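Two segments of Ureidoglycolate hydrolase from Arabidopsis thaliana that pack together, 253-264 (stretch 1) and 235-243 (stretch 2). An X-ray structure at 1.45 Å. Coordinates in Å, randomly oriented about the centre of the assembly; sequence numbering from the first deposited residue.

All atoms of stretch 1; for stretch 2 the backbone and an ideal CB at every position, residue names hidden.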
# COMPACT_ATOMS: atom_id res chain seq x y z
N ARG A 253 16.92 -12.31 -11.07
CA ARG A 253 16.09 -11.27 -10.46
C ARG A 253 16.86 -10.00 -10.10
O ARG A 253 18.08 -10.01 -9.95
CB ARG A 253 15.42 -11.82 -9.20
CG ARG A 253 14.49 -12.99 -9.52
CD ARG A 253 13.78 -13.49 -8.28
NE ARG A 253 12.81 -14.51 -8.64
CZ ARG A 253 11.73 -14.81 -7.92
NH1 ARG A 253 11.46 -14.15 -6.81
NH2 ARG A 253 10.90 -15.76 -8.36
N ASN A 254 16.11 -8.91 -9.98
CA ASN A 254 16.58 -7.68 -9.39
C ASN A 254 15.41 -7.07 -8.61
O ASN A 254 14.75 -6.13 -9.05
CB ASN A 254 17.27 -6.73 -10.41
CG ASN A 254 16.35 -6.24 -11.52
OD1 ASN A 254 15.34 -6.87 -11.86
ND2 ASN A 254 16.70 -5.11 -12.10
N ASP A 255 15.15 -7.70 -7.47
CA ASP A 255 13.92 -7.52 -6.70
C ASP A 255 13.95 -6.19 -5.94
O ASP A 255 14.73 -6.02 -5.00
CB ASP A 255 13.79 -8.71 -5.73
CG ASP A 255 12.45 -8.76 -5.00
OD1 ASP A 255 11.91 -7.71 -4.60
OD2 ASP A 255 11.95 -9.89 -4.80
N ALA A 256 13.10 -5.26 -6.35
CA ALA A 256 13.08 -3.92 -5.75
C ALA A 256 12.60 -3.96 -4.30
O ALA A 256 12.92 -3.07 -3.51
CB ALA A 256 12.21 -2.98 -6.57
N GLY A 257 11.82 -4.98 -3.96
CA GLY A 257 11.33 -5.11 -2.59
C GLY A 257 12.47 -5.47 -1.65
O GLY A 257 12.54 -4.96 -0.53
N LEU A 258 13.36 -6.34 -2.10
CA LEU A 258 14.50 -6.73 -1.27
C LEU A 258 15.49 -5.58 -1.14
O LEU A 258 16.07 -5.41 -0.06
CB LEU A 258 15.15 -8.00 -1.80
CG LEU A 258 14.24 -9.23 -1.68
CD1 LEU A 258 14.95 -10.46 -2.19
CD2 LEU A 258 13.77 -9.43 -0.23
N ALA A 259 15.65 -4.77 -2.18
CA ALA A 259 16.45 -3.55 -2.06
C ALA A 259 15.88 -2.64 -0.98
O ALA A 259 16.61 -2.08 -0.17
CB ALA A 259 16.54 -2.81 -3.38
N ALA A 260 14.55 -2.51 -0.96
CA ALA A 260 13.89 -1.66 0.02
C ALA A 260 14.07 -2.21 1.43
O ALA A 260 14.32 -1.45 2.37
CB ALA A 260 12.42 -1.52 -0.32
N ALA A 261 13.94 -3.52 1.57
CA ALA A 261 14.13 -4.17 2.87
C ALA A 261 15.53 -3.92 3.41
O ALA A 261 15.72 -3.58 4.59
CB ALA A 261 13.85 -5.66 2.77
N GLU A 262 16.52 -4.05 2.53
CA GLU A 262 17.90 -3.81 2.91
C GLU A 262 18.14 -2.36 3.29
O GLU A 262 18.88 -2.08 4.24
CB GLU A 262 18.86 -4.25 1.80
CG GLU A 262 18.87 -5.75 1.65
CD GLU A 262 19.63 -6.26 0.44
OE1 GLU A 262 19.62 -5.59 -0.61
OE2 GLU A 262 20.21 -7.36 0.55
N LEU A 263 17.51 -1.43 2.57
CA LEU A 263 17.69 -0.02 2.90
C LEU A 263 17.06 0.31 4.25
O LEU A 263 17.64 1.05 5.03
CB LEU A 263 17.16 0.92 1.80
CG LEU A 263 17.48 2.41 2.01
CD1 LEU A 263 18.99 2.67 2.16
CD2 LEU A 263 16.89 3.26 0.91
N ALA A 264 15.89 -0.25 4.53
CA ALA A 264 15.24 0.02 5.83
C ALA A 264 16.13 -0.45 6.97
O ALA A 264 16.24 0.24 7.99
CB ALA A 264 13.88 -0.66 5.89
N UNK A 235 12.76 10.60 0.40
CA UNK A 235 11.98 9.69 -0.44
C UNK A 235 12.94 8.91 -1.32
O UNK A 235 13.80 9.50 -1.98
CB UNK A 235 10.96 10.45 -1.29
N UNK A 236 12.78 7.59 -1.36
CA UNK A 236 13.67 6.73 -2.12
C UNK A 236 12.86 5.76 -2.95
O UNK A 236 11.89 5.17 -2.46
CB UNK A 236 14.63 5.98 -1.19
N UNK A 237 13.25 5.59 -4.21
CA UNK A 237 12.64 4.56 -5.05
C UNK A 237 13.69 3.71 -5.74
O UNK A 237 14.73 4.21 -6.19
CB UNK A 237 11.72 5.20 -6.09
N UNK A 238 13.42 2.41 -5.79
CA UNK A 238 14.23 1.46 -6.55
C UNK A 238 13.39 0.90 -7.69
O UNK A 238 12.19 0.69 -7.52
CB UNK A 238 14.75 0.33 -5.65
N UNK A 239 14.01 0.66 -8.84
CA UNK A 239 13.32 0.02 -9.97
C UNK A 239 14.05 -1.22 -10.46
O UNK A 239 15.27 -1.21 -10.62
CB UNK A 239 13.17 1.01 -11.13
N UNK A 240 13.29 -2.29 -10.70
CA UNK A 240 13.82 -3.52 -11.27
C UNK A 240 12.92 -3.99 -12.40
O UNK A 240 12.01 -3.29 -12.81
CB UNK A 240 13.95 -4.61 -10.20
N UNK A 241 13.19 -5.19 -12.92
CA UNK A 241 12.47 -5.67 -14.09
C UNK A 241 11.11 -6.30 -13.79
O UNK A 241 10.25 -6.39 -14.66
CB UNK A 241 13.34 -6.69 -14.83
N UNK A 242 10.92 -6.74 -12.55
CA UNK A 242 9.69 -7.41 -12.17
C UNK A 242 9.46 -8.67 -12.98
O UNK A 242 10.38 -9.24 -13.56
CB UNK A 242 8.50 -6.46 -12.33
N UNK A 243 8.21 -9.12 -13.01
CA UNK A 243 7.89 -10.34 -13.73
C UNK A 243 7.27 -11.40 -12.85
O UNK A 243 6.80 -11.14 -11.74
CB UNK A 243 9.15 -10.90 -14.39

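The strand 235-239 runs roughly antiparallel to the helix 256-264, at 146°, with a closest approach of 7.9 Å between the axes. Because side chains of a strand alternate, positions 236 and 238 turn CA-to-CB toward the helix and 237 and 239 turn it away.

Position 235 has an ideal CB with nothing of stretch 1 within 5.5 Å. Many side chains would do; the residue is Lys 235, which makes no contact with stretch 1.

At position 236 CA-to-CB points toward the helix, and the ideal CB lies 4.1 Å from Leu 263 CD2. An apolar side chain of small or medium size, such as valine, isoleucine, leucine or alanine, would suit this neighbour. It is Val 236, in the t rotamer, whose CG1 packs 3.7 Å from Leu 263 CD2.

Position 237 points away and leaves the choice open. It is Glu 237.

Position 238 again points toward the helix. Its ideal CB is 4.3 Å from both Ala 256 CB and Ala 259 CB, and the small alanines leave room beside the helix, with Leu 263 further along. A large apolar side chain, aromatic or aliphatic, could use this space. The residue is Phe 238, and it loses 99 Å² to stretch 1, the largest share of any residue here. Ala 259 CB sits over one ring face, 3.8 Å from the centroid of the Phe 238 ring and 12° off its normal, a CH-pi contact. Leu 263 CD2 approaches Phe 238 CE2 obliquely at 3.9 Å, while Ala 256 CB lies 4.2 Å from Phe 238 CB.

Position 239 points away, with no demand from stretch 1. It is Glu 239.

Position 240 turns toward stretch 1, where an ideal CB would clash with Asn 254 O at 2.1 Å. Glycine is the clear expectation. Gly 240 lets its CA approach Asn 254 O at 3.6 Å in a CA-H...O contact.

At position 241 CA-to-CB points sideways. The ideal CB lies 3.6 Å from Asn 254 OD1, so a polar side chain would suit, though the N-H bond to OD1 is made by the backbone and any residue with a free N-H could make it. In Asn 241, N donates to Asn 254 OD1 (2.9 Å, 174°). Water 1 joins Asn 241 ND2 to Asn 254 OD1, and water 2 joins Asn 254 ND2 to Asn 241 OD1, the latter bond weak.

Position 242 points away, but its phi of 60° favours glycine. Gly 242 N reaches Asn 254 O through water 3.

At position 243, phi/psi of 121/-163 would jam a CB against the preceding carbonyl O, which calls for glycine: Gly 243.

Stretch 2 (235-243) KVEFEGNGG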
# COMPACT_ATOMS: atom_id res chain seq x y z
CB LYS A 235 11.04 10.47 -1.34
CG LYS A 235 9.72 10.86 -0.72
CD LYS A 235 8.64 10.98 -1.80
CE LYS A 235 8.97 12.08 -2.81
NZ LYS A 235 7.92 12.17 -3.87
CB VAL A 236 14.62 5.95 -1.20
CG1 VAL A 236 15.60 5.11 -2.00
CG2 VAL A 236 15.39 6.92 -0.28
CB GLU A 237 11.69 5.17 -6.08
CG GLU A 237 10.52 5.91 -5.44
CD GLU A 237 9.39 6.21 -6.41
OE1 GLU A 237 9.62 6.18 -7.64
OE2 GLU A 237 8.27 6.48 -5.93
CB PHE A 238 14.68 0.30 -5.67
CG PHE A 238 15.62 0.68 -4.56
CD1 PHE A 238 16.97 0.91 -4.82
CD2 PHE A 238 15.17 0.74 -3.25
CE1 PHE A 238 17.84 1.21 -3.79
CE2 PHE A 238 16.04 1.04 -2.22
CZ PHE A 238 17.37 1.28 -2.49
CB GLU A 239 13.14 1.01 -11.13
CG GLU A 239 12.08 2.08 -10.88
CD GLU A 239 12.02 3.13 -11.97
OE1 GLU A 239 12.94 3.18 -12.81
OE2 GLU A 239 11.05 3.93 -11.98
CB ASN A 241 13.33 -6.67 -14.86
CG ASN A 241 14.57 -6.04 -15.43
OD1 ASN A 241 14.52 -4.95 -16.00
ND2 ASN A 241 15.69 -6.73 -15.30
O HOH W 1 15.28 -9.16 -13.46
O HOH W 2 15.93 -3.29 -14.22
O HOH W 3 12.23 -6.62 -9.97
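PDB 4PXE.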